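PDB 4F7K: laccase from Uncultured bacterium, which probably oxidises phenolic and related substrates with molecular oxygen, reducing the oxygen to water, as a copper-dependent oxidase of the multicopper oxidase family. Local coordinates for residues I134-D139 against R187-A192; N166-L171 against G254-G259; D194-V199 against L227-R232; E200-E205 against G246-T251. All blocks are in the same frame, centred on the assembly; numbering follows the deposited sequence.

Interaction 1: I134-D139 against R187-A192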
# COMPACT_ATOMS: atom_id res chain seq x y z
N ILE A 134 -0.07 -10.02 -7.62
CA ILE A 134 0.22 -8.90 -6.73
C ILE A 134 1.65 -8.45 -7.01
O ILE A 134 2.55 -9.27 -7.05
CB ILE A 134 0.06 -9.35 -5.26
CG1 ILE A 134 -1.42 -9.60 -4.93
CG2 ILE A 134 0.73 -8.36 -4.29
CD1 ILE A 134 -1.66 -10.51 -3.72
N ILE A 135 1.84 -7.14 -7.19
CA ILE A 135 3.14 -6.60 -7.56
C ILE A 135 3.56 -5.61 -6.50
O ILE A 135 3.05 -4.46 -6.46
CB ILE A 135 3.10 -5.81 -8.91
CG1 ILE A 135 2.15 -6.47 -9.93
CG2 ILE A 135 4.52 -5.58 -9.44
CD1 ILE A 135 2.49 -7.85 -10.30
N MET A 136 4.52 -6.03 -5.68
CA MET A 136 5.04 -5.21 -4.60
C MET A 136 6.37 -4.61 -5.03
O MET A 136 7.36 -5.34 -5.33
CB MET A 136 5.13 -6.02 -3.28
CG MET A 136 3.75 -6.35 -2.67
SD MET A 136 3.76 -7.81 -1.55
CE MET A 136 3.97 -9.21 -2.68
N ILE A 137 6.40 -3.30 -5.11
CA ILE A 137 7.60 -2.62 -5.56
C ILE A 137 8.29 -2.01 -4.35
O ILE A 137 7.67 -1.34 -3.54
CB ILE A 137 7.29 -1.56 -6.64
CG1 ILE A 137 6.51 -2.21 -7.79
CG2 ILE A 137 8.57 -0.91 -7.15
CD1 ILE A 137 6.04 -1.23 -8.91
N ASP A 138 9.58 -2.30 -4.21
CA ASP A 138 10.35 -1.81 -3.05
C ASP A 138 11.74 -1.47 -3.57
O ASP A 138 12.15 -1.91 -4.65
CB ASP A 138 10.39 -2.93 -1.99
CG ASP A 138 10.62 -2.43 -0.55
OD1 ASP A 138 10.84 -1.20 -0.35
OD2 ASP A 138 10.57 -3.33 0.37
N ASP A 139 12.49 -0.65 -2.86
CA ASP A 139 13.90 -0.58 -3.20
C ASP A 139 14.80 -0.88 -2.03
O ASP A 139 14.34 -1.00 -0.90
CB ASP A 139 14.24 0.73 -3.89
CG ASP A 139 14.44 1.81 -2.94
OD1 ASP A 139 13.61 1.87 -2.00
OD2 ASP A 139 15.42 2.56 -3.13
N ARG A 187 -2.22 -6.09 -9.32
CA ARG A 187 -2.37 -5.33 -8.07
C ARG A 187 -1.05 -4.72 -7.61
O ARG A 187 -0.22 -5.40 -6.98
CB ARG A 187 -2.95 -6.24 -6.98
CG ARG A 187 -4.35 -6.82 -7.34
CD ARG A 187 -4.80 -7.71 -6.23
NE ARG A 187 -5.97 -8.54 -6.55
CZ ARG A 187 -7.19 -8.34 -6.05
NH1 ARG A 187 -7.44 -7.30 -5.24
NH2 ARG A 187 -8.19 -9.17 -6.37
N LEU A 188 -0.86 -3.44 -7.97
CA LEU A 188 0.42 -2.81 -7.78
C LEU A 188 0.41 -2.16 -6.42
O LEU A 188 -0.54 -1.46 -6.07
CB LEU A 188 0.70 -1.72 -8.83
CG LEU A 188 1.22 -2.10 -10.23
CD1 LEU A 188 0.43 -3.19 -10.93
CD2 LEU A 188 1.27 -0.83 -11.10
N ILE A 189 1.47 -2.40 -5.68
CA ILE A 189 1.59 -1.80 -4.39
C ILE A 189 2.99 -1.24 -4.25
O ILE A 189 3.96 -2.00 -4.41
CB ILE A 189 1.38 -2.82 -3.25
CG1 ILE A 189 0.08 -3.61 -3.46
CG2 ILE A 189 1.40 -2.08 -1.92
CD1 ILE A 189 -0.15 -4.78 -2.46
N ASN A 190 3.08 0.05 -3.93
CA ASN A 190 4.38 0.66 -3.60
C ASN A 190 4.64 0.43 -2.12
O ASN A 190 3.98 1.08 -1.28
CB ASN A 190 4.45 2.16 -3.95
CG ASN A 190 5.83 2.79 -3.59
OD1 ASN A 190 6.66 2.14 -2.95
ND2 ASN A 190 6.07 4.05 -4.00
N VAL A 191 5.51 -0.54 -1.79
CA VAL A 191 5.76 -0.90 -0.39
C VAL A 191 7.04 -0.24 0.13
O VAL A 191 7.41 -0.43 1.28
CB VAL A 191 5.80 -2.43 -0.15
CG1 VAL A 191 4.48 -3.08 -0.60
CG2 VAL A 191 7.03 -3.10 -0.87
N ALA A 192 7.72 0.54 -0.71
CA ALA A 192 8.82 1.38 -0.22
C ALA A 192 8.35 2.42 0.80
O ALA A 192 7.21 2.91 0.76
CB ALA A 192 9.55 2.08 -1.40

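Interaction 2: N166-L171 against G254-G259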
# COMPACT_ATOMS: atom_id res chain seq x y z
N ASN A 166 19.29 2.80 -5.74
CA ASN A 166 19.99 1.90 -6.62
C ASN A 166 19.34 0.56 -7.00
O ASN A 166 19.32 0.21 -8.18
CB ASN A 166 21.45 1.70 -6.18
CG ASN A 166 22.33 1.41 -7.36
OD1 ASN A 166 21.83 1.27 -8.47
ND2 ASN A 166 23.64 1.34 -7.14
N PHE A 167 18.88 -0.22 -6.03
CA PHE A 167 18.30 -1.51 -6.35
C PHE A 167 16.81 -1.49 -6.00
O PHE A 167 16.45 -1.39 -4.85
CB PHE A 167 19.04 -2.66 -5.64
CG PHE A 167 18.72 -4.01 -6.21
CD1 PHE A 167 19.23 -4.38 -7.46
CD2 PHE A 167 17.87 -4.89 -5.54
CE1 PHE A 167 18.91 -5.62 -8.01
CE2 PHE A 167 17.54 -6.13 -6.08
CZ PHE A 167 18.04 -6.50 -7.32
N ALA A 168 15.97 -1.51 -7.03
CA ALA A 168 14.52 -1.45 -6.86
C ALA A 168 13.99 -2.68 -7.58
O ALA A 168 14.54 -3.04 -8.59
CB ALA A 168 13.99 -0.18 -7.46
N ARG A 169 12.99 -3.35 -7.01
CA ARG A 169 12.39 -4.51 -7.64
C ARG A 169 10.91 -4.53 -7.45
O ARG A 169 10.42 -4.11 -6.40
CB ARG A 169 12.90 -5.81 -7.04
CG ARG A 169 14.04 -6.44 -7.78
CD ARG A 169 14.40 -7.73 -7.12
NE ARG A 169 13.66 -8.80 -7.72
CZ ARG A 169 13.56 -10.03 -7.24
NH1 ARG A 169 14.19 -10.40 -6.11
NH2 ARG A 169 12.81 -10.90 -7.92
N ALA A 170 10.23 -5.05 -8.46
CA ALA A 170 8.83 -5.41 -8.42
C ALA A 170 8.74 -6.92 -8.15
O ALA A 170 9.11 -7.71 -8.97
CB ALA A 170 8.17 -5.08 -9.78
N LEU A 171 8.26 -7.30 -6.98
CA LEU A 171 8.11 -8.70 -6.62
C LEU A 171 6.72 -9.13 -6.99
O LEU A 171 5.75 -8.46 -6.62
CB LEU A 171 8.31 -8.88 -5.12
CG LEU A 171 9.68 -8.38 -4.63
CD1 LEU A 171 9.75 -8.36 -3.13
CD2 LEU A 171 10.79 -9.25 -5.16
N GLY A 254 17.48 6.60 -18.86
CA GLY A 254 16.88 5.50 -19.56
C GLY A 254 16.06 4.62 -18.62
O GLY A 254 16.11 4.80 -17.40
N PRO A 255 15.30 3.67 -19.19
CA PRO A 255 14.41 2.81 -18.42
C PRO A 255 15.16 1.88 -17.46
O PRO A 255 16.19 1.30 -17.79
CB PRO A 255 13.65 1.98 -19.49
CG PRO A 255 14.45 2.08 -20.73
CD PRO A 255 15.19 3.43 -20.64
N TYR A 256 14.63 1.75 -16.27
CA TYR A 256 15.15 0.79 -15.31
C TYR A 256 14.13 -0.36 -15.21
O TYR A 256 12.95 -0.11 -14.94
CB TYR A 256 15.33 1.50 -13.95
CG TYR A 256 15.82 0.59 -12.84
CD1 TYR A 256 17.18 0.51 -12.56
CD2 TYR A 256 14.94 -0.16 -12.08
CE1 TYR A 256 17.65 -0.32 -11.57
CE2 TYR A 256 15.40 -1.00 -11.07
CZ TYR A 256 16.76 -1.07 -10.84
OH TYR A 256 17.26 -1.85 -9.87
N LEU A 257 14.54 -1.60 -15.43
CA LEU A 257 13.57 -2.71 -15.31
C LEU A 257 13.39 -3.18 -13.85
O LEU A 257 14.32 -3.75 -13.27
CB LEU A 257 13.95 -3.91 -16.22
CG LEU A 257 12.98 -5.10 -16.34
CD1 LEU A 257 11.64 -4.66 -16.92
CD2 LEU A 257 13.60 -6.22 -17.22
N LEU A 258 12.20 -2.92 -13.28
CA LEU A 258 11.79 -3.38 -11.92
C LEU A 258 11.56 -4.89 -11.84
O LEU A 258 11.88 -5.54 -10.84
CB LEU A 258 10.52 -2.68 -11.46
CG LEU A 258 10.57 -1.15 -11.40
CD1 LEU A 258 9.15 -0.57 -11.22
CD2 LEU A 258 11.47 -0.75 -10.25
N GLY A 259 11.00 -5.45 -12.91
CA GLY A 259 10.77 -6.88 -12.98
C GLY A 259 9.83 -7.19 -14.12
O GLY A 259 9.39 -6.28 -14.82

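Interaction 3: D194-V199 against L227-R232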
# COMPACT_ATOMS: atom_id res chain seq x y z
N ASP A 194 10.21 5.24 1.31
CA ASP A 194 10.96 6.49 1.10
C ASP A 194 11.15 6.87 -0.33
O ASP A 194 11.85 7.84 -0.58
CB ASP A 194 12.33 6.47 1.83
CG ASP A 194 12.19 6.56 3.34
OD1 ASP A 194 11.90 7.66 3.85
OD2 ASP A 194 12.36 5.52 4.03
N ARG A 195 10.53 6.13 -1.25
CA ARG A 195 10.70 6.29 -2.70
C ARG A 195 9.36 6.41 -3.41
O ARG A 195 8.45 5.62 -3.11
CB ARG A 195 11.44 5.08 -3.28
CG ARG A 195 12.91 4.94 -2.79
CD ARG A 195 13.72 6.18 -3.20
NE ARG A 195 15.14 6.07 -2.84
CZ ARG A 195 15.94 7.12 -2.75
NH1 ARG A 195 15.45 8.31 -3.01
NH2 ARG A 195 17.22 6.99 -2.40
N ILE A 196 9.26 7.34 -4.35
CA ILE A 196 8.09 7.45 -5.20
C ILE A 196 8.47 6.78 -6.52
O ILE A 196 9.51 7.11 -7.10
CB ILE A 196 7.72 8.92 -5.49
CG1 ILE A 196 7.35 9.66 -4.20
CG2 ILE A 196 6.57 8.99 -6.46
CD1 ILE A 196 7.79 11.13 -4.25
N PHE A 197 7.61 5.90 -7.00
CA PHE A 197 7.85 5.15 -8.21
C PHE A 197 6.85 5.53 -9.31
O PHE A 197 5.64 5.22 -9.19
CB PHE A 197 7.71 3.65 -7.91
CG PHE A 197 8.85 3.07 -7.10
CD1 PHE A 197 10.14 3.02 -7.64
CD2 PHE A 197 8.63 2.55 -5.83
CE1 PHE A 197 11.20 2.50 -6.90
CE2 PHE A 197 9.69 1.99 -5.07
CZ PHE A 197 10.98 1.97 -5.62
N PRO A 198 7.33 6.19 -10.38
CA PRO A 198 6.54 6.13 -11.61
C PRO A 198 6.63 4.72 -12.11
O PRO A 198 7.71 4.11 -12.04
CB PRO A 198 7.27 7.06 -12.59
CG PRO A 198 8.56 7.49 -11.93
CD PRO A 198 8.67 6.78 -10.58
N VAL A 199 5.52 4.16 -12.58
CA VAL A 199 5.55 2.80 -13.08
C VAL A 199 4.93 2.72 -14.46
O VAL A 199 3.73 2.95 -14.62
CB VAL A 199 4.80 1.82 -12.17
CG1 VAL A 199 5.00 0.39 -12.68
CG2 VAL A 199 5.29 1.94 -10.70
N LEU A 227 3.11 5.89 -8.26
CA LEU A 227 2.74 5.42 -6.93
C LEU A 227 3.66 6.00 -5.88
O LEU A 227 4.88 5.77 -5.91
CB LEU A 227 2.75 3.89 -6.85
CG LEU A 227 1.82 3.18 -7.82
CD1 LEU A 227 2.22 1.72 -7.85
CD2 LEU A 227 0.33 3.36 -7.44
N ALA A 228 3.08 6.80 -4.97
CA ALA A 228 3.83 7.22 -3.80
C ALA A 228 3.87 6.08 -2.77
O ALA A 228 3.15 5.09 -2.92
CB ALA A 228 3.24 8.50 -3.19
N PRO A 229 4.70 6.22 -1.72
CA PRO A 229 4.81 5.16 -0.71
C PRO A 229 3.44 4.71 -0.20
O PRO A 229 2.63 5.56 0.10
CB PRO A 229 5.60 5.84 0.45
CG PRO A 229 6.41 6.88 -0.25
CD PRO A 229 5.65 7.32 -1.49
N ALA A 230 3.19 3.39 -0.14
CA ALA A 230 1.98 2.78 0.46
C ALA A 230 0.73 2.83 -0.42
O ALA A 230 -0.29 2.26 -0.09
CB ALA A 230 1.67 3.37 1.86
N GLN A 231 0.82 3.52 -1.55
CA GLN A 231 -0.27 3.63 -2.55
C GLN A 231 -0.37 2.37 -3.40
O GLN A 231 0.62 1.65 -3.64
CB GLN A 231 -0.05 4.86 -3.45
CG GLN A 231 -0.32 6.21 -2.74
CD GLN A 231 -0.34 7.40 -3.69
OE1 GLN A 231 0.28 7.37 -4.74
NE2 GLN A 231 -1.08 8.47 -3.32
N ARG A 232 -1.60 2.10 -3.83
CA ARG A 232 -1.90 0.94 -4.66
C ARG A 232 -2.62 1.39 -5.92
O ARG A 232 -3.36 2.41 -5.92
CB ARG A 232 -2.83 -0.01 -3.90
CG ARG A 232 -2.13 -0.93 -2.96
CD ARG A 232 -2.10 -0.41 -1.53
NE ARG A 232 -3.44 -0.34 -0.98
CZ ARG A 232 -3.92 0.69 -0.31
NH1 ARG A 232 -3.15 1.74 -0.05
NH2 ARG A 232 -5.18 0.66 0.14

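Interaction 4: E200-E205 against G246-T251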
# COMPACT_ATOMS: atom_id res chain seq x y z
N GLU A 200 5.76 2.38 -15.44
CA GLU A 200 5.28 2.12 -16.81
C GLU A 200 5.07 0.62 -17.03
O GLU A 200 5.97 -0.20 -16.75
CB GLU A 200 6.26 2.66 -17.83
CG GLU A 200 6.25 4.16 -17.95
CD GLU A 200 4.87 4.75 -18.30
OE1 GLU A 200 4.09 4.11 -19.05
OE2 GLU A 200 4.56 5.87 -17.83
N LEU A 201 3.88 0.26 -17.50
CA LEU A 201 3.62 -1.13 -17.87
C LEU A 201 3.99 -1.38 -19.30
O LEU A 201 3.66 -0.58 -20.16
CB LEU A 201 2.16 -1.48 -17.69
CG LEU A 201 1.82 -2.18 -16.39
CD1 LEU A 201 2.21 -1.35 -15.24
CD2 LEU A 201 0.35 -2.40 -16.40
N GLU A 202 4.67 -2.49 -19.56
CA GLU A 202 4.93 -2.90 -20.95
C GLU A 202 4.39 -4.29 -21.25
O GLU A 202 4.28 -5.11 -20.35
CB GLU A 202 6.42 -2.83 -21.26
CG GLU A 202 6.93 -1.39 -21.23
CD GLU A 202 8.38 -1.27 -21.58
OE1 GLU A 202 9.02 -2.29 -21.92
OE2 GLU A 202 8.89 -0.13 -21.50
N GLY A 203 4.00 -4.51 -22.51
CA GLY A 203 3.52 -5.82 -22.98
C GLY A 203 2.06 -6.13 -22.68
O GLY A 203 1.60 -7.23 -22.93
N VAL A 204 1.34 -5.16 -22.15
CA VAL A 204 -0.06 -5.35 -21.83
C VAL A 204 -0.85 -4.14 -22.25
O VAL A 204 -0.30 -3.04 -22.39
CB VAL A 204 -0.35 -5.61 -20.32
CG1 VAL A 204 0.27 -6.91 -19.85
CG2 VAL A 204 0.10 -4.43 -19.47
N GLU A 205 -2.16 -4.33 -22.39
CA GLU A 205 -3.08 -3.26 -22.74
C GLU A 205 -4.36 -3.36 -21.91
O GLU A 205 -5.01 -4.41 -21.86
CB GLU A 205 -3.43 -3.30 -24.23
CG GLU A 205 -3.94 -1.98 -24.79
CD GLU A 205 -3.99 -1.96 -26.31
OE1 GLU A 205 -4.57 -2.89 -26.90
OE2 GLU A 205 -3.45 -1.00 -26.90
N GLY A 246 6.35 -6.28 -18.56
CA GLY A 246 7.45 -5.55 -17.90
C GLY A 246 6.93 -4.38 -17.08
O GLY A 246 5.98 -3.69 -17.50
N PHE A 247 7.54 -4.19 -15.90
CA PHE A 247 7.28 -3.07 -15.01
C PHE A 247 8.49 -2.14 -15.02
O PHE A 247 9.58 -2.48 -14.50
CB PHE A 247 6.99 -3.60 -13.59
CG PHE A 247 5.74 -4.44 -13.50
CD1 PHE A 247 4.50 -3.85 -13.33
CD2 PHE A 247 5.81 -5.83 -13.65
CE1 PHE A 247 3.34 -4.63 -13.26
CE2 PHE A 247 4.65 -6.61 -13.60
CZ PHE A 247 3.41 -6.00 -13.42
N VAL A 248 8.31 -0.96 -15.60
CA VAL A 248 9.42 -0.09 -15.86
C VAL A 248 9.39 1.20 -15.05
O VAL A 248 8.37 1.82 -14.88
CB VAL A 248 9.57 0.19 -17.40
CG1 VAL A 248 10.69 1.19 -17.68
CG2 VAL A 248 9.88 -1.11 -18.13
N PHE A 249 10.57 1.57 -14.55
CA PHE A 249 10.79 2.83 -13.89
C PHE A 249 11.55 3.74 -14.87
O PHE A 249 12.77 3.60 -15.05
CB PHE A 249 11.55 2.57 -12.58
CG PHE A 249 11.87 3.80 -11.77
CD1 PHE A 249 12.53 3.67 -10.57
CD2 PHE A 249 11.58 5.07 -12.21
CE1 PHE A 249 12.89 4.79 -9.81
CE2 PHE A 249 11.93 6.19 -11.45
CZ PHE A 249 12.57 6.03 -10.24
N PRO A 250 10.83 4.66 -15.53
CA PRO A 250 11.43 5.49 -16.55
C PRO A 250 12.30 6.55 -15.88
O PRO A 250 11.92 7.11 -14.85
CB PRO A 250 10.20 6.13 -17.22
CG PRO A 250 9.18 6.21 -16.13
CD PRO A 250 9.48 5.11 -15.16
N THR A 251 13.49 6.77 -16.41
CA THR A 251 14.40 7.75 -15.84
C THR A 251 15.12 8.52 -16.94
O THR A 251 15.19 8.08 -18.10
CB THR A 251 15.51 7.11 -14.96
OG1 THR A 251 16.60 6.68 -15.81
CG2 THR A 251 14.95 5.93 -14.05

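Interaction 1: I134-D139 against R187-A192
The carbonyl oxygen of Ile-137 is gripped twice where the second strand gives out: Val-191 N donates at 2.9 Å, and Ala-192 N adds a weak bond. Asn-190 helps shape this end. Its CG stands anti to its own backbone N (chi1 180°), and OD1 accepts from Ala-192 N at 2.9 Å, an Asx turn, while ND2 reaches the carbonyls of Leu-227 and Arg-195. Upstream the pairing is regular and parallel, Ile-135 giving its N to Arg-187 O and taking Ile-189 N on its own O, both at 2.7 Å. Branched aliphatic residues suit such extended backbone and fill both faces. On one face Ile-134 and Ile-189 lie side by side (CG2 to CD1 4.1 Å), and Ile-134 also touches Ile-120 of strand 116-122; on the other, Ile-135 CG1 lies against Leu-188 CD1 at 3.8 Å. Asp-138 meets Val-191 at about a right angle, CB to CG2 3.5 Å, and OD1 sits 3.3 Å from Ala-192 CA; Lys-113 and Arg-106 are long, weak ion-pair partners of its carboxylate. An alanine here would keep the CB contact but probably leave those two cations without that negative charge and Ala-192 without its carboxylate neighbour. Two neighbouring parallel strands in a mainly antiparallel sheet are characteristic of the cupredoxin-like beta-sandwich, the domain from which multicopper oxidases are built.

Interaction 2: N166-L171 against G254-G259
Ala-168 and Ala-170 pack against Leu-258 where edge strands of two different sheets, 167-173 and 256-261, meet and close one side of a cupredoxin-like sandwich. The inner part is tight. Ala-170 CB rests on Leu-258 CB at 3.8 Å, and Ala-168 CB touches Leu-258 CD2 at the same separation, small methyls letting the two backbones come close around the larger leucine. Ala-170 N bonds to Leu-258 O at 2.9 Å; the donor lies well above the carbonyl plane, 59° out of it. Toward Asn-166, which is exposed, the 254-259 segment offers one side chain, the partly exposed Tyr-256. Its CG stands anti to its backbone N (chi1 178°), pointing the side chain at the other strand; the ring has Ala-168 O at its edge, in plane, and its hydroxyl accepts from Ala-168 N. A phenylalanine in its place would probably leave that N-H without its acceptor and weaken the hold on the outer end of the strand. Gly-259 is suited to the close inner end, since a beta carbon there would clash with Ala-170 O. The Ala-168 N-H meets Tyr-256 OH almost straight, at 3.1 Å and 175°.

Interaction 3: D194-V199 against L227-R232
Phe-197 and Leu-227 form one antiparallel hydrogen-bonded pair, a short bridge at the margin of a sandwich sheet, beyond which the chain swings into a type II turn from Ala-228 to Gln-231. Backbone bonds come first: Phe-197 N gives to Leu-227 O at 2.9 Å, and Leu-227 N returns the bond to Phe-197 O at 2.8 Å. Within the turn, Pro-229 suits the second position with its fixed negative phi, while Ala-230 takes the positive phi (79°) of the third. Side-chain polar bonds close on the turn's backbone: Gln-231 OE1 accepts from Ala-228 N at 2.9 Å from above its amide plane, and Arg-232 NH1 reaches Ala-230 O in the plane of the guanidinium, while its NH2 makes a salt bridge with Asp-374. Apolar packing accounts for the rest. Ile-196 and Pro-229 cross obliquely, CG1 to CD 4.0 Å; with CG2 anti to its backbone N, the isoleucine also sets that methyl 3.7 Å from Leu-227 O. The same residue touches Leu-377 and Leu-403, joining segment 194-199 to a later part of the chain. Beyond Phe-197, Val-199 meets the side chain of Leu-227, both residues buried, with Val-199 CG2 lying 4.2 Å from Leu-227 CD1.

Interaction 4: E200-E205 against G246-T251
Strands 200-202 and 246-249 run antiparallel, their axes 4.8 Å apart at closest and at 148° to each other, with Glu-200 opposite Val-248 and Glu-202 opposite Gly-246 as hydrogen-bonded pairs. Three of the four bonds are short: Glu-200 N to Val-248 O, Val-248 N to Glu-200 O, and Glu-202 N to Gly-246 O, each 2.7 Å. The fourth, Gly-246 N to Glu-202 O, is longer at 3.0 Å. Between these pairs, Leu-201 and Phe-247 lie side by side and point the same way, CD1 of the leucine 3.9 Å from CD1 of the ring; both turn inward onto Leu-186 of strand 183-190, which explains two bulky apolar residues here. The opposite face is partly open to solvent and carries acids on aliphatic stems. Glu-200 CG, anti to the carbonyl carbon (chi1 -73°), lies 4.0 Å from Pro-250 CG, the two side chains crossing at about a right angle, and OE2 accepts from Gly-224 N. Glu-202 is extended beyond CG and lies slantwise to Val-248, OE2 standing 3.6 Å from CG2, while OE1 makes a weak hydrogen bond to a glycerol probably left from crystallisation. Gly-246 contributes backbone alone, both its N and its O being bonded to Glu-202. Such a twisted antiparallel pair, one face turned to the core and the other carrying acids, is typical of a sheet of a cupredoxin-like beta-sandwich.

Overall arrangement
After the strands of the first part of the chain, segment 134-139, on strand 131-140, comes first of the eight segments, and interaction 1 closes the loop that brings 187-192 beside it. Segment 166-171 lies within that loop but finds its partner only at 254-259, so interactions 1 and 2 cross. Interactions 3 and 4 begin after interaction 1 has closed and both fall inside the span of interaction 2. They cross each other, sharing strand 197-202, which pairs with strand 226-227 on one side and with 245-249 on the other. Interaction 1 pairs two strands of the six-stranded sheet, interactions 3 and 4 strands of the four-stranded one. Interaction 2 joins their edges, and Phe-247 packing on Ile-135 and Leu-188 ties them through the core.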